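PDB 1WU2: molybdopterin biosynthesis moeA protein from Pyrococcus horikoshii, which probably acts late in molybdenum cofactor biosynthesis, where MoeA proteins promote insertion of molybdenum into molybdopterin. Local coordinates for residues V326-S338 and Y349-K361. Sequence-based numbering, arbitrary orientation.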
loop_
_atom_site.group_PDB
_atom_site.type_symbol
_atom_site.label_atom_id
_atom_site.label_comp_id
_atom_site.label_asym_id
_atom_site.label_seq_id
_atom_site.Cartn_x
_atom_site.Cartn_y
_atom_site.Cartn_z
ATOM N N VAL A 326 -2.833 2.302 7.534
ATOM C CA VAL A 326 -3.410 1.159 8.231
ATOM C C VAL A 326 -2.862 1.088 9.649
ATOM O O VAL A 326 -1.648 1.099 9.846
ATOM C CB VAL A 326 -3.065 -0.169 7.519
ATOM C CG1 VAL A 326 -3.932 -1.301 8.057
ATOM C CG2 VAL A 326 -3.223 -0.036 6.009
ATOM N N LYS A 327 -3.760 1.014 10.629
ATOM C CA LYS A 327 -3.372 0.796 12.017
ATOM C C LYS A 327 -3.616 -0.659 12.408
ATOM O O LYS A 327 -4.680 -1.215 12.138
ATOM C CB LYS A 327 -4.133 1.741 12.946
ATOM C CG LYS A 327 -3.552 3.150 12.993
ATOM C CD LYS A 327 -3.701 3.789 14.375
ATOM C CE LYS A 327 -3.001 5.146 14.449
ATOM N NZ LYS A 327 -3.250 5.982 13.233
ATOM N N VAL A 328 -2.618 -1.258 13.055
ATOM C CA VAL A 328 -2.609 -2.681 13.373
ATOM C C VAL A 328 -2.341 -2.907 14.865
ATOM O O VAL A 328 -1.492 -2.243 15.460
ATOM C CB VAL A 328 -1.532 -3.419 12.544
ATOM C CG1 VAL A 328 -1.515 -4.907 12.863
ATOM C CG2 VAL A 328 -1.761 -3.194 11.055
ATOM N N LYS A 329 -3.073 -3.851 15.452
ATOM C CA LYS A 329 -2.872 -4.262 16.842
ATOM C C LYS A 329 -1.762 -5.313 16.894
ATOM O O LYS A 329 -1.762 -6.251 16.106
ATOM C CB LYS A 329 -4.177 -4.840 17.402
ATOM C CG LYS A 329 -4.122 -5.306 18.862
ATOM C CD LYS A 329 -5.210 -6.348 19.165
ATOM C CE LYS A 329 -6.142 -5.895 20.284
ATOM N NZ LYS A 329 -7.363 -6.747 20.374
ATOM N N ALA A 330 -0.828 -5.158 17.830
ATOM C CA ALA A 330 0.327 -6.054 17.926
ATOM C C ALA A 330 0.850 -6.191 19.354
ATOM O O ALA A 330 0.796 -5.250 20.135
ATOM C CB ALA A 330 1.438 -5.572 17.012
ATOM N N ILE A 331 1.363 -7.375 19.679
ATOM C CA ILE A 331 2.004 -7.617 20.965
ATOM C C ILE A 331 3.466 -7.212 20.852
ATOM O O ILE A 331 4.159 -7.614 19.925
ATOM C CB ILE A 331 1.877 -9.103 21.368
ATOM C CG1 ILE A 331 0.400 -9.491 21.497
ATOM C CG2 ILE A 331 2.620 -9.376 22.683
ATOM C CD1 ILE A 331 -0.104 -10.367 20.367
ATOM N N LEU A 332 3.931 -6.427 21.817
ATOM C CA LEU A 332 5.264 -5.842 21.763
ATOM C C LEU A 332 6.317 -6.844 22.242
ATOM O O LEU A 332 6.187 -7.410 23.321
ATOM C CB LEU A 332 5.297 -4.577 22.619
ATOM C CG LEU A 332 6.415 -3.563 22.387
ATOM C CD1 LEU A 332 6.409 -3.030 20.968
ATOM C CD2 LEU A 332 6.264 -2.427 23.392
ATOM N N GLN A 333 7.355 -7.052 21.435
ATOM C CA GLN A 333 8.392 -8.038 21.734
ATOM C C GLN A 333 9.362 -7.575 22.820
ATOM O O GLN A 333 9.813 -8.384 23.631
ATOM C CB GLN A 333 9.189 -8.387 20.471
ATOM C CG GLN A 333 10.081 -9.620 20.625
ATOM C CD GLN A 333 10.801 -9.996 19.341
ATOM O OE1 GLN A 333 10.189 -10.073 18.278
ATOM N NE2 GLN A 333 12.104 -10.234 19.441
ATOM N N ASP A 334 9.691 -6.285 22.814
ATOM C CA ASP A 334 10.723 -5.734 23.693
ATOM C C ASP A 334 10.227 -4.516 24.463
ATOM O O ASP A 334 9.233 -3.898 24.091
ATOM C CB ASP A 334 11.959 -5.338 22.875
ATOM C CG ASP A 334 12.316 -6.366 21.810
ATOM O OD1 ASP A 334 12.677 -7.506 22.175
ATOM O OD2 ASP A 334 12.263 -6.120 20.586
ATOM N N ASP A 335 10.937 -4.177 25.535
ATOM C CA ASP A 335 10.656 -2.967 26.301
ATOM C C ASP A 335 11.122 -1.750 25.504
ATOM O O ASP A 335 12.190 -1.782 24.887
ATOM C CB ASP A 335 11.383 -2.987 27.654
ATOM C CG ASP A 335 10.993 -4.174 28.527
ATOM O OD1 ASP A 335 11.874 -4.715 29.230
ATOM O OD2 ASP A 335 9.840 -4.634 28.582
ATOM N N ILE A 336 10.318 -0.690 25.514
ATOM C CA ILE A 336 10.708 0.599 24.948
ATOM C C ILE A 336 10.680 1.657 26.048
ATOM O O ILE A 336 9.634 2.253 26.296
ATOM C CB ILE A 336 9.763 1.037 23.795
ATOM C CG1 ILE A 336 9.507 -0.111 22.821
ATOM C CG2 ILE A 336 10.370 2.227 23.040
ATOM C CD1 ILE A 336 8.361 0.148 21.865
ATOM N N PRO A 337 11.808 1.894 26.715
ATOM C CA PRO A 337 11.899 3.032 27.635
ATOM C C PRO A 337 11.793 4.342 26.857
ATOM O O PRO A 337 12.279 4.424 25.730
ATOM C CB PRO A 337 13.277 2.865 28.290
ATOM C CG PRO A 337 14.043 1.960 27.400
ATOM C CD PRO A 337 13.060 1.117 26.664
ATOM N N SER A 338 11.148 5.341 27.448
ATOM C CA SER A 338 10.821 6.575 26.741
ATOM C C SER A 338 10.993 7.807 27.622
ATOM O O SER A 338 10.645 7.803 28.805
ATOM C CB SER A 338 9.381 6.528 26.224
ATOM O OG SER A 338 9.150 5.368 25.444
ATOM N N TYR A 349 9.536 -3.702 13.212
ATOM C CA TYR A 349 9.285 -4.744 12.218
ATOM C C TYR A 349 8.142 -5.617 12.706
ATOM O O TYR A 349 8.286 -6.356 13.680
ATOM C CB TYR A 349 10.510 -5.609 11.914
ATOM C CG TYR A 349 10.285 -6.487 10.697
ATOM C CD1 TYR A 349 9.919 -7.826 10.829
ATOM C CD2 TYR A 349 10.403 -5.965 9.415
ATOM C CE1 TYR A 349 9.694 -8.623 9.709
ATOM C CE2 TYR A 349 10.182 -6.748 8.293
ATOM C CZ TYR A 349 9.829 -8.074 8.443
ATOM O OH TYR A 349 9.614 -8.842 7.319
ATOM N N TYR A 350 7.010 -5.512 12.020
ATOM C CA TYR A 350 5.816 -6.273 12.344
ATOM C C TYR A 350 5.744 -7.553 11.513
ATOM O O TYR A 350 5.764 -7.499 10.281
ATOM C CB TYR A 350 4.566 -5.427 12.081
ATOM C CG TYR A 350 3.289 -6.214 12.222
ATOM C CD1 TYR A 350 2.735 -6.460 13.475
ATOM C CD2 TYR A 350 2.650 -6.740 11.105
ATOM C CE1 TYR A 350 1.570 -7.198 13.609
ATOM C CE2 TYR A 350 1.489 -7.480 11.228
ATOM C CZ TYR A 350 0.952 -7.705 12.482
ATOM O OH TYR A 350 -0.199 -8.441 12.600
ATOM N N GLU A 351 5.671 -8.694 12.196
ATOM C CA GLU A 351 5.311 -9.969 11.570
ATOM C C GLU A 351 4.696 -10.937 12.588
ATOM O O GLU A 351 5.134 -11.001 13.742
ATOM C CB GLU A 351 6.519 -10.616 10.872
ATOM C CG GLU A 351 7.527 -11.290 11.797
ATOM C CD GLU A 351 8.677 -11.942 11.050
ATOM O OE1 GLU A 351 8.546 -12.185 9.831
ATOM O OE2 GLU A 351 9.719 -12.213 11.687
ATOM N N ASN A 352 3.686 -11.686 12.140
ATOM C CA ASN A 352 2.995 -12.685 12.964
ATOM C C ASN A 352 2.374 -12.090 14.232
ATOM O O ASN A 352 2.521 -12.641 15.321
ATOM C CB ASN A 352 3.936 -13.843 13.336
ATOM C CG ASN A 352 4.618 -14.467 12.130
ATOM O OD1 ASN A 352 5.647 -15.130 12.265
ATOM N ND2 ASN A 352 4.047 -14.264 10.944
ATOM N N GLY A 353 1.689 -10.960 14.077
ATOM C CA GLY A 353 1.055 -10.274 15.192
ATOM C C GLY A 353 1.999 -9.776 16.277
ATOM O O GLY A 353 1.574 -9.583 17.413
ATOM N N ILE A 354 3.267 -9.561 15.936
ATOM C CA ILE A 354 4.283 -9.180 16.920
ATOM C C ILE A 354 5.110 -7.996 16.412
ATOM O O ILE A 354 5.652 -8.040 15.312
ATOM C CB ILE A 354 5.194 -10.396 17.250
ATOM C CG1 ILE A 354 4.450 -11.402 18.136
ATOM C CG2 ILE A 354 6.486 -9.956 17.951
ATOM C CD1 ILE A 354 4.818 -12.844 17.872
ATOM N N ALA A 355 5.194 -6.944 17.225
ATOM C CA ALA A 355 6.001 -5.762 16.930
ATOM C C ALA A 355 7.402 -5.873 17.545
ATOM O O ALA A 355 7.572 -5.707 18.751
ATOM C CB ALA A 355 5.300 -4.509 17.448
ATOM N N ARG A 356 8.394 -6.151 16.703
ATOM C CA ARG A 356 9.792 -6.236 17.119
ATOM C C ARG A 356 10.463 -4.878 16.932
ATOM O O ARG A 356 10.527 -4.365 15.822
ATOM C CB ARG A 356 10.525 -7.297 16.290
ATOM C CG ARG A 356 12.005 -7.466 16.636
ATOM C CD ARG A 356 12.651 -8.708 16.028
ATOM N NE ARG A 356 12.624 -8.700 14.562
ATOM C CZ ARG A 356 13.414 -7.960 13.777
ATOM N NH1 ARG A 356 14.324 -7.139 14.293
ATOM N NH2 ARG A 356 13.293 -8.043 12.456
ATOM N N VAL A 357 10.971 -4.306 18.017
ATOM C CA VAL A 357 11.564 -2.974 17.974
ATOM C C VAL A 357 12.970 -3.004 17.369
ATOM O O VAL A 357 13.842 -3.741 17.834
ATOM C CB VAL A 357 11.625 -2.345 19.386
ATOM C CG1 VAL A 357 12.342 -0.996 19.363
ATOM C CG2 VAL A 357 10.223 -2.178 19.950
ATOM N N ILE A 358 13.173 -2.207 16.324
ATOM C CA ILE A 358 14.505 -1.958 15.784
ATOM C C ILE A 358 15.090 -0.750 16.501
ATOM O O ILE A 358 14.574 0.364 16.379
ATOM C CB ILE A 358 14.449 -1.701 14.263
ATOM C CG1 ILE A 358 13.845 -2.907 13.545
ATOM C CG2 ILE A 358 15.845 -1.418 13.703
ATOM C CD1 ILE A 358 12.457 -2.671 13.080
ATOM N N LYS A 359 16.160 -0.980 17.254
ATOM C CA LYS A 359 16.898 0.103 17.903
ATOM C C LYS A 359 18.185 0.367 17.137
ATOM O O LYS A 359 18.917 -0.563 16.797
ATOM C CB LYS A 359 17.217 -0.198 19.380
ATOM C CG LYS A 359 17.382 -1.668 19.760
ATOM C CD LYS A 359 16.056 -2.265 20.222
ATOM C CE LYS A 359 16.069 -3.784 20.183
ATOM N NZ LYS A 359 14.778 -4.362 20.660
ATOM N N LYS A 360 18.441 1.639 16.845
ATOM C CA LYS A 360 19.726 2.058 16.293
ATOM C C LYS A 360 19.972 3.554 16.572
ATOM O O LYS A 360 19.470 4.093 17.564
ATOM C CB LYS A 360 19.811 1.701 14.798
ATOM C CG LYS A 360 21.247 1.546 14.257
ATOM C CD LYS A 360 21.598 0.131 13.796
ATOM C CE LYS A 360 22.682 0.165 12.713
ATOM N NZ LYS A 360 23.455 -1.106 12.608
ATOM N N LYS A 361 20.728 4.214 15.697
ATOM C CA LYS A 361 21.297 5.537 15.949
ATOM C C LYS A 361 20.854 6.483 14.801
ATOM O O LYS A 361 19.906 6.137 14.084
ATOM C CB LYS A 361 22.823 5.371 16.082
ATOM C CG LYS A 361 23.371 5.725 17.472
ATOM C CD LYS A 361 24.891 5.590 17.537
ATOM C CE LYS A 361 25.530 6.621 18.473
ATOM N NZ LYS A 361 26.469 7.535 17.749
HETATM O O HOH W 1 -1.730 -8.180 14.572
#
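With CG1 anti to the backbone N (chi1 -180°), V328 reaches the Y350 ring, whose own CG is likewise anti (chi1 172°). V328 CG1 makes an off-centre CH-pi contact, 4.2 Å from the ring centroid, while A330 CB meets the ring edge near its plane. A water bridge from K329 O to Y350 OH is doubtful, both legs being only 2.5 Å; the hydroxyl bonds K327 O of the second subunit, and V328 packs on V328 of that subunit, so this end lies at the dimer interface. Beyond the ring, strands 327-332 and 354-357 pair in parallel, with I331 opposite I354 and L332 opposite A355. I331 N donates to G353 O, A355 N to I331 O (3.0 Å) and Q333 N to A355 O. N352 and G353, both at positive phi, form the two-residue type I' turn of the hairpin joining strands 343-351 and 354-357, placing G353 O to accept from I331 N. On one face A330, L332 and A355 meet through methyl groups: A355 CB is 4.0 Å from both A330 CB and L332 CD1. The row continues to V357 CG2, which I336 CD1 touches at 3.5 Å; I346 and I348 of strand 343-351 and V391 of strand 390-395 extend this apolar layer of domain IV. Q333, extended, runs alongside R356, its OE1 against the aliphatic CB, CG and CD, with amide and guanidinium planes turned 54° from each other, not stacked flat. Past the last bridge, D334 OD2 accepts a weak bond from V357 N and forms a salt bridge with K359 NZ, which also donates to V357 O. One carboxylate oxygen and one ammonium thus tie the diverging chains where backbone pairing stops, and the lysine's positive charge would probably stabilise D334 as an anion.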